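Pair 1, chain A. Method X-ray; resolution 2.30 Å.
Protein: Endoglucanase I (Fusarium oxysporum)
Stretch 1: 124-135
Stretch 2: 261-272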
# COMPACT_ATOMS: atom_id res chain seq x y z
N GLY A 124 -4.64 7.06 16.84
CA GLY A 124 -4.29 8.13 17.83
C GLY A 124 -3.16 8.99 17.33
O GLY A 124 -2.65 9.85 18.05
N THR A 125 -2.62 8.79 16.13
CA THR A 125 -1.42 9.54 15.73
C THR A 125 -1.62 10.06 14.32
O THR A 125 -2.72 9.94 13.76
CB THR A 125 -0.18 8.64 15.83
OG1 THR A 125 -0.39 7.58 14.87
CG2 THR A 125 -0.01 7.84 17.14
N GLU A 126 -0.62 10.70 13.78
CA GLU A 126 -0.60 11.36 12.50
C GLU A 126 0.53 10.89 11.57
O GLU A 126 1.59 10.49 12.07
CB GLU A 126 -0.31 12.83 12.84
CG GLU A 126 -0.29 13.77 11.68
CD GLU A 126 -0.36 15.22 12.10
OE1 GLU A 126 -1.50 15.51 12.54
OE2 GLU A 126 0.62 15.95 11.96
N PHE A 127 0.31 10.84 10.26
CA PHE A 127 1.32 10.41 9.31
C PHE A 127 1.30 11.42 8.17
O PHE A 127 0.19 11.68 7.65
CB PHE A 127 0.95 9.04 8.73
CG PHE A 127 1.87 8.37 7.77
CD1 PHE A 127 1.86 8.70 6.42
CD2 PHE A 127 2.77 7.40 8.19
CE1 PHE A 127 2.69 8.08 5.51
CE2 PHE A 127 3.63 6.80 7.29
CZ PHE A 127 3.59 7.12 5.94
N SER A 128 2.44 11.94 7.79
CA SER A 128 2.59 12.87 6.69
C SER A 128 3.67 12.44 5.69
O SER A 128 4.72 11.99 6.08
CB SER A 128 3.04 14.29 7.16
OG SER A 128 1.88 14.99 7.54
N PHE A 129 3.42 12.77 4.42
CA PHE A 129 4.39 12.45 3.35
C PHE A 129 4.20 13.44 2.21
O PHE A 129 3.11 13.95 2.06
CB PHE A 129 4.26 11.02 2.85
CG PHE A 129 3.02 10.70 2.06
CD1 PHE A 129 2.98 10.94 0.70
CD2 PHE A 129 1.92 10.15 2.65
CE1 PHE A 129 1.87 10.60 -0.09
CE2 PHE A 129 0.78 9.87 1.91
CZ PHE A 129 0.73 10.06 0.51
N ASP A 130 5.27 13.72 1.51
CA ASP A 130 5.19 14.52 0.28
C ASP A 130 5.13 13.53 -0.91
O ASP A 130 5.49 12.35 -0.76
CB ASP A 130 6.36 15.46 0.14
CG ASP A 130 6.48 16.50 1.26
OD1 ASP A 130 5.53 16.68 2.04
OD2 ASP A 130 7.57 17.10 1.39
N VAL A 131 4.59 13.99 -2.06
CA VAL A 131 4.48 13.14 -3.22
C VAL A 131 4.45 13.96 -4.49
O VAL A 131 4.05 15.10 -4.53
CB VAL A 131 3.23 12.25 -3.11
CG1 VAL A 131 1.94 13.13 -3.09
CG2 VAL A 131 3.09 11.12 -4.13
N GLU A 132 5.01 13.40 -5.55
CA GLU A 132 5.09 14.00 -6.88
C GLU A 132 4.28 13.10 -7.80
O GLU A 132 4.64 11.94 -7.97
CB GLU A 132 6.54 14.19 -7.30
CG GLU A 132 7.32 15.12 -6.34
CD GLU A 132 8.82 14.89 -6.33
OE1 GLU A 132 9.49 15.06 -7.36
OE2 GLU A 132 9.49 14.54 -5.31
N MET A 133 3.17 13.47 -8.34
CA MET A 133 2.22 12.75 -9.12
C MET A 133 2.16 13.07 -10.59
O MET A 133 1.39 12.47 -11.37
CB MET A 133 0.80 13.13 -8.58
CG MET A 133 0.57 12.64 -7.16
SD MET A 133 0.84 10.94 -6.76
CE MET A 133 -0.34 10.18 -7.94
N GLU A 134 2.92 14.04 -11.05
CA GLU A 134 2.87 14.51 -12.43
C GLU A 134 2.96 13.44 -13.50
O GLU A 134 2.28 13.56 -14.50
CB GLU A 134 3.97 15.52 -12.75
CG GLU A 134 3.46 16.51 -13.82
CD GLU A 134 3.83 16.00 -15.19
OE1 GLU A 134 5.00 15.53 -15.22
OE2 GLU A 134 3.00 16.04 -16.12
N LYS A 135 3.79 12.44 -13.27
CA LYS A 135 3.99 11.37 -14.20
C LYS A 135 3.11 10.16 -14.11
O LYS A 135 3.56 9.18 -14.68
CB LYS A 135 5.50 10.99 -14.26
CG LYS A 135 6.20 12.30 -14.63
CD LYS A 135 7.65 12.33 -14.27
CE LYS A 135 8.44 11.25 -14.94
NZ LYS A 135 9.91 11.46 -14.97
N ASP A 261 -3.06 20.85 -6.94
CA ASP A 261 -2.58 20.69 -8.29
C ASP A 261 -1.61 19.51 -8.39
O ASP A 261 -0.47 19.65 -7.95
CB ASP A 261 -1.84 21.98 -8.61
CG ASP A 261 -1.15 22.03 -9.97
OD1 ASP A 261 -1.22 21.08 -10.75
OD2 ASP A 261 -0.57 23.09 -10.25
N SER A 262 -2.02 18.42 -9.01
CA SER A 262 -1.23 17.20 -9.11
C SER A 262 0.02 17.25 -9.99
O SER A 262 0.90 16.37 -10.02
CB SER A 262 -2.20 16.09 -9.55
OG SER A 262 -2.62 16.43 -10.91
N THR A 263 0.25 18.32 -10.75
CA THR A 263 1.47 18.44 -11.54
C THR A 263 2.66 18.92 -10.76
O THR A 263 3.76 18.83 -11.33
CB THR A 263 1.28 19.33 -12.78
OG1 THR A 263 0.85 20.64 -12.39
CG2 THR A 263 0.33 18.60 -13.72
N ARG A 264 2.46 19.44 -9.53
CA ARG A 264 3.58 19.87 -8.71
C ARG A 264 3.56 19.23 -7.32
O ARG A 264 2.54 18.84 -6.72
CB ARG A 264 3.53 21.41 -8.53
CG ARG A 264 3.59 22.26 -9.77
CD ARG A 264 3.39 23.76 -9.65
NE ARG A 264 2.25 24.13 -8.85
CZ ARG A 264 2.05 24.49 -7.58
NH1 ARG A 264 3.04 24.65 -6.73
NH2 ARG A 264 0.80 24.73 -7.18
N LYS A 265 4.69 19.13 -6.68
CA LYS A 265 4.79 18.51 -5.36
C LYS A 265 3.78 19.02 -4.34
O LYS A 265 3.40 20.20 -4.33
CB LYS A 265 6.24 18.74 -4.94
CG LYS A 265 6.52 18.33 -3.49
CD LYS A 265 7.96 18.74 -3.13
CE LYS A 265 8.69 17.54 -2.53
NZ LYS A 265 10.12 17.92 -2.24
N PHE A 266 3.29 18.25 -3.40
CA PHE A 266 2.42 18.60 -2.30
C PHE A 266 2.57 17.61 -1.12
O PHE A 266 3.04 16.51 -1.28
CB PHE A 266 0.96 18.61 -2.68
CG PHE A 266 0.32 17.38 -3.27
CD1 PHE A 266 0.34 17.16 -4.66
CD2 PHE A 266 -0.37 16.50 -2.48
CE1 PHE A 266 -0.31 16.04 -5.21
CE2 PHE A 266 -0.97 15.35 -3.03
CZ PHE A 266 -0.96 15.13 -4.38
N THR A 267 2.08 18.01 0.05
CA THR A 267 2.16 17.24 1.26
C THR A 267 0.80 16.64 1.59
O THR A 267 -0.20 17.33 1.37
CB THR A 267 2.63 18.07 2.47
OG1 THR A 267 3.91 18.67 2.16
CG2 THR A 267 2.69 17.19 3.71
N VAL A 268 0.77 15.38 2.01
CA VAL A 268 -0.46 14.67 2.35
C VAL A 268 -0.51 14.34 3.84
O VAL A 268 0.34 13.64 4.40
CB VAL A 268 -0.59 13.41 1.47
CG1 VAL A 268 -1.83 12.58 1.81
CG2 VAL A 268 -0.57 13.85 -0.01
N THR A 269 -1.47 14.86 4.60
CA THR A 269 -1.45 14.59 6.06
C THR A 269 -2.65 13.76 6.47
O THR A 269 -3.79 14.07 6.10
CB THR A 269 -1.37 15.88 6.88
OG1 THR A 269 -0.09 16.46 6.57
CG2 THR A 269 -1.43 15.64 8.40
N SER A 270 -2.42 12.69 7.23
CA SER A 270 -3.54 11.86 7.67
C SER A 270 -3.52 11.71 9.19
O SER A 270 -2.50 11.35 9.81
CB SER A 270 -3.69 10.49 6.94
OG SER A 270 -3.42 10.69 5.55
N GLN A 271 -4.72 11.98 9.74
CA GLN A 271 -4.84 11.96 11.21
C GLN A 271 -5.87 10.90 11.63
O GLN A 271 -6.99 10.87 11.10
CB GLN A 271 -5.18 13.32 11.81
CG GLN A 271 -4.17 14.41 11.64
CD GLN A 271 -4.77 15.82 11.67
OE1 GLN A 271 -5.98 15.97 11.55
NE2 GLN A 271 -3.93 16.84 11.85
N PHE A 272 -5.40 10.02 12.55
CA PHE A 272 -6.26 8.89 12.92
C PHE A 272 -6.69 9.08 14.36
O PHE A 272 -6.02 8.74 15.35
CB PHE A 272 -5.59 7.53 12.68
CG PHE A 272 -5.03 7.49 11.26
CD1 PHE A 272 -5.85 7.22 10.21
CD2 PHE A 272 -3.69 7.76 11.03
CE1 PHE A 272 -5.39 7.21 8.91
CE2 PHE A 272 -3.21 7.70 9.76
CZ PHE A 272 -4.04 7.43 8.67
O HOH W 1 -0.72 10.94 5.00
O HOH W 2 2.30 16.11 -7.57
O HOH W 3 4.66 16.13 -9.34

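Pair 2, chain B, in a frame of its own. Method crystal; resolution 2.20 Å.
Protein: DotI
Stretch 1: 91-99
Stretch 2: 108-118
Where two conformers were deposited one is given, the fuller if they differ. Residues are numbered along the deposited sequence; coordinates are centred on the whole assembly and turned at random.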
# COMPACT_ATOMS: atom_id res chain seq x y z
N ARG B 91 -8.05 2.82 -10.64
CA ARG B 91 -8.17 1.65 -9.78
C ARG B 91 -7.10 0.64 -10.20
O ARG B 91 -7.17 0.05 -11.27
CB ARG B 91 -9.57 1.04 -9.87
CG ARG B 91 -10.01 0.35 -8.58
CD ARG B 91 -11.47 -0.08 -8.62
NE ARG B 91 -12.39 1.05 -8.72
CZ ARG B 91 -12.87 1.72 -7.67
NH1 ARG B 91 -12.52 1.38 -6.44
NH2 ARG B 91 -13.71 2.73 -7.86
N VAL B 92 -6.10 0.48 -9.34
CA VAL B 92 -4.94 -0.36 -9.65
C VAL B 92 -4.86 -1.62 -8.80
O VAL B 92 -5.05 -1.58 -7.58
CB VAL B 92 -3.63 0.43 -9.47
CG1 VAL B 92 -2.43 -0.49 -9.56
CG2 VAL B 92 -3.54 1.56 -10.49
N GLN B 93 -4.57 -2.74 -9.44
CA GLN B 93 -4.50 -4.02 -8.76
C GLN B 93 -3.17 -4.72 -9.02
O GLN B 93 -2.66 -4.70 -10.14
CB GLN B 93 -5.66 -4.92 -9.21
CG GLN B 93 -5.74 -6.23 -8.47
CD GLN B 93 -7.00 -7.00 -8.81
OE1 GLN B 93 -8.06 -6.76 -8.23
NE2 GLN B 93 -6.89 -7.93 -9.75
N MSE B 94 -2.61 -5.33 -7.98
CA MSE B 94 -1.35 -6.04 -8.10
C MSE B 94 -1.26 -7.17 -7.08
O MSE B 94 -1.53 -6.96 -5.90
CB MSE B 94 -0.16 -5.08 -7.92
CG MSE B 94 1.18 -5.66 -8.36
SE MSE B 94 2.68 -4.45 -8.10
CE MSE B 94 2.77 -4.53 -6.15
N PRO B 95 -0.89 -8.37 -7.54
CA PRO B 95 -0.67 -9.51 -6.65
C PRO B 95 0.73 -9.48 -6.06
O PRO B 95 1.68 -9.07 -6.74
CB PRO B 95 -0.82 -10.71 -7.59
CG PRO B 95 -0.32 -10.20 -8.90
CD PRO B 95 -0.70 -8.73 -8.96
N ILE B 96 0.88 -9.90 -4.81
CA ILE B 96 2.18 -9.88 -4.16
C ILE B 96 2.41 -11.14 -3.33
O ILE B 96 1.47 -11.84 -2.96
CB ILE B 96 2.32 -8.65 -3.22
CG1 ILE B 96 1.29 -8.72 -2.09
CG2 ILE B 96 2.17 -7.36 -4.01
CD1 ILE B 96 1.35 -7.54 -1.14
N LEU B 97 3.68 -11.41 -3.04
CA LEU B 97 4.04 -12.48 -2.12
C LEU B 97 4.64 -11.87 -0.86
O LEU B 97 5.74 -11.33 -0.88
CB LEU B 97 5.05 -13.44 -2.76
CG LEU B 97 5.48 -14.61 -1.88
CD1 LEU B 97 4.28 -15.49 -1.55
CD2 LEU B 97 6.59 -15.42 -2.53
N VAL B 98 3.91 -11.96 0.25
CA VAL B 98 4.36 -11.38 1.51
C VAL B 98 5.08 -12.43 2.35
O VAL B 98 4.65 -13.58 2.42
CB VAL B 98 3.19 -10.79 2.31
CG1 VAL B 98 3.69 -10.11 3.57
CG2 VAL B 98 2.41 -9.79 1.46
N THR B 99 6.18 -12.03 2.98
CA THR B 99 6.96 -12.92 3.83
C THR B 99 7.10 -12.39 5.26
O THR B 99 7.63 -11.29 5.47
CB THR B 99 8.36 -13.17 3.24
OG1 THR B 99 8.24 -13.79 1.96
CG2 THR B 99 9.18 -14.06 4.15
N GLN B 108 4.62 -17.39 4.38
CA GLN B 108 4.36 -16.59 3.18
C GLN B 108 2.89 -16.54 2.80
O GLN B 108 2.15 -17.51 3.00
CB GLN B 108 5.20 -17.11 2.01
CG GLN B 108 6.69 -16.88 2.18
CD GLN B 108 7.49 -17.28 0.95
OE1 GLN B 108 7.21 -18.31 0.33
NE2 GLN B 108 8.48 -16.48 0.60
N GLN B 109 2.46 -15.40 2.26
CA GLN B 109 1.09 -15.22 1.81
C GLN B 109 1.04 -14.64 0.40
O GLN B 109 1.73 -13.67 0.09
CB GLN B 109 0.34 -14.26 2.74
CG GLN B 109 0.09 -14.78 4.14
CD GLN B 109 -0.69 -13.79 4.99
OE1 GLN B 109 -0.71 -12.59 4.70
NE2 GLN B 109 -1.33 -14.28 6.04
N ASN B 110 0.22 -15.24 -0.46
CA ASN B 110 -0.10 -14.64 -1.74
C ASN B 110 -1.30 -13.72 -1.58
O ASN B 110 -2.41 -14.19 -1.33
CB ASN B 110 -0.38 -15.70 -2.80
CG ASN B 110 0.83 -16.53 -3.14
OD1 ASN B 110 1.78 -16.05 -3.76
ND2 ASN B 110 0.81 -17.80 -2.74
N ASN B 111 -1.08 -12.42 -1.72
CA ASN B 111 -2.16 -11.45 -1.59
C ASN B 111 -2.37 -10.66 -2.87
O ASN B 111 -1.48 -10.56 -3.71
CB ASN B 111 -1.88 -10.49 -0.43
CG ASN B 111 -1.95 -11.17 0.93
OD1 ASN B 111 -2.82 -12.00 1.17
ND2 ASN B 111 -1.02 -10.83 1.81
N VAL B 112 -3.57 -10.10 -3.01
CA VAL B 112 -3.85 -9.16 -4.08
C VAL B 112 -4.17 -7.81 -3.47
O VAL B 112 -5.07 -7.69 -2.63
CB VAL B 112 -5.03 -9.62 -4.95
CG1 VAL B 112 -5.15 -8.73 -6.17
CG2 VAL B 112 -4.83 -11.06 -5.36
N VAL B 113 -3.43 -6.79 -3.87
CA VAL B 113 -3.67 -5.43 -3.39
C VAL B 113 -4.48 -4.66 -4.42
O VAL B 113 -4.16 -4.65 -5.61
CB VAL B 113 -2.36 -4.68 -3.11
CG1 VAL B 113 -2.64 -3.27 -2.63
CG2 VAL B 113 -1.52 -5.44 -2.08
N THR B 114 -5.55 -4.02 -3.97
CA THR B 114 -6.35 -3.18 -4.85
C THR B 114 -6.40 -1.76 -4.29
O THR B 114 -6.78 -1.55 -3.14
CB THR B 114 -7.77 -3.73 -5.03
OG1 THR B 114 -7.71 -5.13 -5.30
CG2 THR B 114 -8.47 -3.03 -6.18
N MSE B 115 -5.99 -0.80 -5.11
CA MSE B 115 -5.88 0.58 -4.67
C MSE B 115 -6.73 1.51 -5.54
O MSE B 115 -6.77 1.38 -6.76
CB MSE B 115 -4.42 1.04 -4.71
CG MSE B 115 -3.50 0.32 -3.74
SE MSE B 115 -1.60 0.57 -4.18
CE MSE B 115 -1.45 -0.73 -5.63
N LEU B 116 -7.40 2.45 -4.89
CA LEU B 116 -8.01 3.57 -5.60
C LEU B 116 -7.07 4.76 -5.49
O LEU B 116 -6.78 5.22 -4.39
CB LEU B 116 -9.39 3.90 -5.04
CG LEU B 116 -10.08 5.12 -5.67
CD1 LEU B 116 -10.34 4.89 -7.15
CD2 LEU B 116 -11.38 5.44 -4.94
N ILE B 117 -6.57 5.23 -6.62
CA ILE B 117 -5.63 6.34 -6.63
C ILE B 117 -6.26 7.56 -7.27
O ILE B 117 -6.88 7.47 -8.33
CB ILE B 117 -4.33 5.96 -7.39
CG1 ILE B 117 -3.60 4.84 -6.64
CG2 ILE B 117 -3.43 7.17 -7.57
CD1 ILE B 117 -2.34 4.37 -7.32
N THR B 118 -6.12 8.71 -6.61
CA THR B 118 -6.73 9.94 -7.11
C THR B 118 -5.75 11.10 -7.18
O THR B 118 -4.83 11.20 -6.36
CB THR B 118 -7.93 10.36 -6.24
OG1 THR B 118 -7.47 10.72 -4.93
CG2 THR B 118 -8.93 9.22 -6.13
O HOH W 4 1.02 -13.47 -5.38

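Pair 1 (endoglucanase I) and pair 2 (DotI) are each two neighbouring antiparallel strands, and the N, CA and C atoms of 14 central residues superpose with an RMSD of 0.4 Å. The strand directions differ by 155° in pair 1 and 154° in pair 2, the axes approach to 4.6 and 4.5 Å, and the stretches bury 993 and 986 Å² against each other. A:Glu126 to A:Glu132 fall on B:Arg91 to B:Leu97, and A:Lys265 to A:Ser270 on B:Asn110 to B:Met115, with CA atoms within 0.5 Å.

Because the register is the same, so is the backbone ladder. A:Phe127 and A:Ser270 exchange two hydrogen bonds (A:Phe127 N to A:Ser270 O 2.9 Å, A:Ser270 N to A:Phe127 O 2.8 Å), as B:Val92 and B:Met115 do (B:Val92 N to B:Met115 O and B:Met115 N to B:Val92 O, both 2.8 Å). The next rungs, A:Phe129 with A:Val268 and B:Met94 with B:Val113, are also doubly bonded. At A:Val131 and A:Phe266 the rung loosens: A:Phe266 N to A:Val131 O is weak at 3.4 Å, whereas B:Asn111 N lies 2.9 Å from B:Ile96 O.

The buried face of pair 1 carries A:Phe127, A:Phe129, A:Val131, A:Phe266, A:Val268 and A:Ser270. A:Val268 and B:Val113 nearly coincide, yet their neighbours differ. In pair 1 the A:Phe129 ring turns back across the strands (chi1 p) and lays one face over A:Val268, with CZ 3.7 Å from CB. The matching selenomethionine B:Met94 extends (chi1 t), and its side chain comes no closer than 4.6 Å to the other strand; here B:Ile96 CD1 reaches B:Val113 CG2 at 3.7 Å. A:Val131, the match of B:Ile96, sets CG1 4.0 Å from A:Val268 CG2 and also over a face of the A:Phe266 ring, 3.7 Å from CE2. Where that ring stands, pair 2 has B:Asn111, whose CB lies 4.0 Å from B:Ile96 CG1. At the far rung the large and small residues trade strands: A:Phe127 faces the small A:Ser270, while B:Val92 meets the selenomethionine B:Met115, CG1 to CE 4.1 Å. A water fills part of the space in pair 1, accepting from A:Ser270 OG at 2.8 Å and donating to A:Phe127 O at 2.9 Å and A:Val268 O at 3.0 Å.

The other face is more polar in pair 1. A:Ser128 OG and A:Thr269 OG1 share a hydrogen bond of 2.6 Å; at the matched B:Gln93 and B:Thr114, OE1 and OG1 are 3.4 Å apart, and B:Gln93 CG instead packs 3.4 Å from B:Val112 CG1. A:Thr267 OG1 donates to A:Asp130 OD1 at 2.6 Å, whereas B:Pro95 and B:Val112 occupy these positions without a polar side-chain group, their CA atoms 4.1 Å apart.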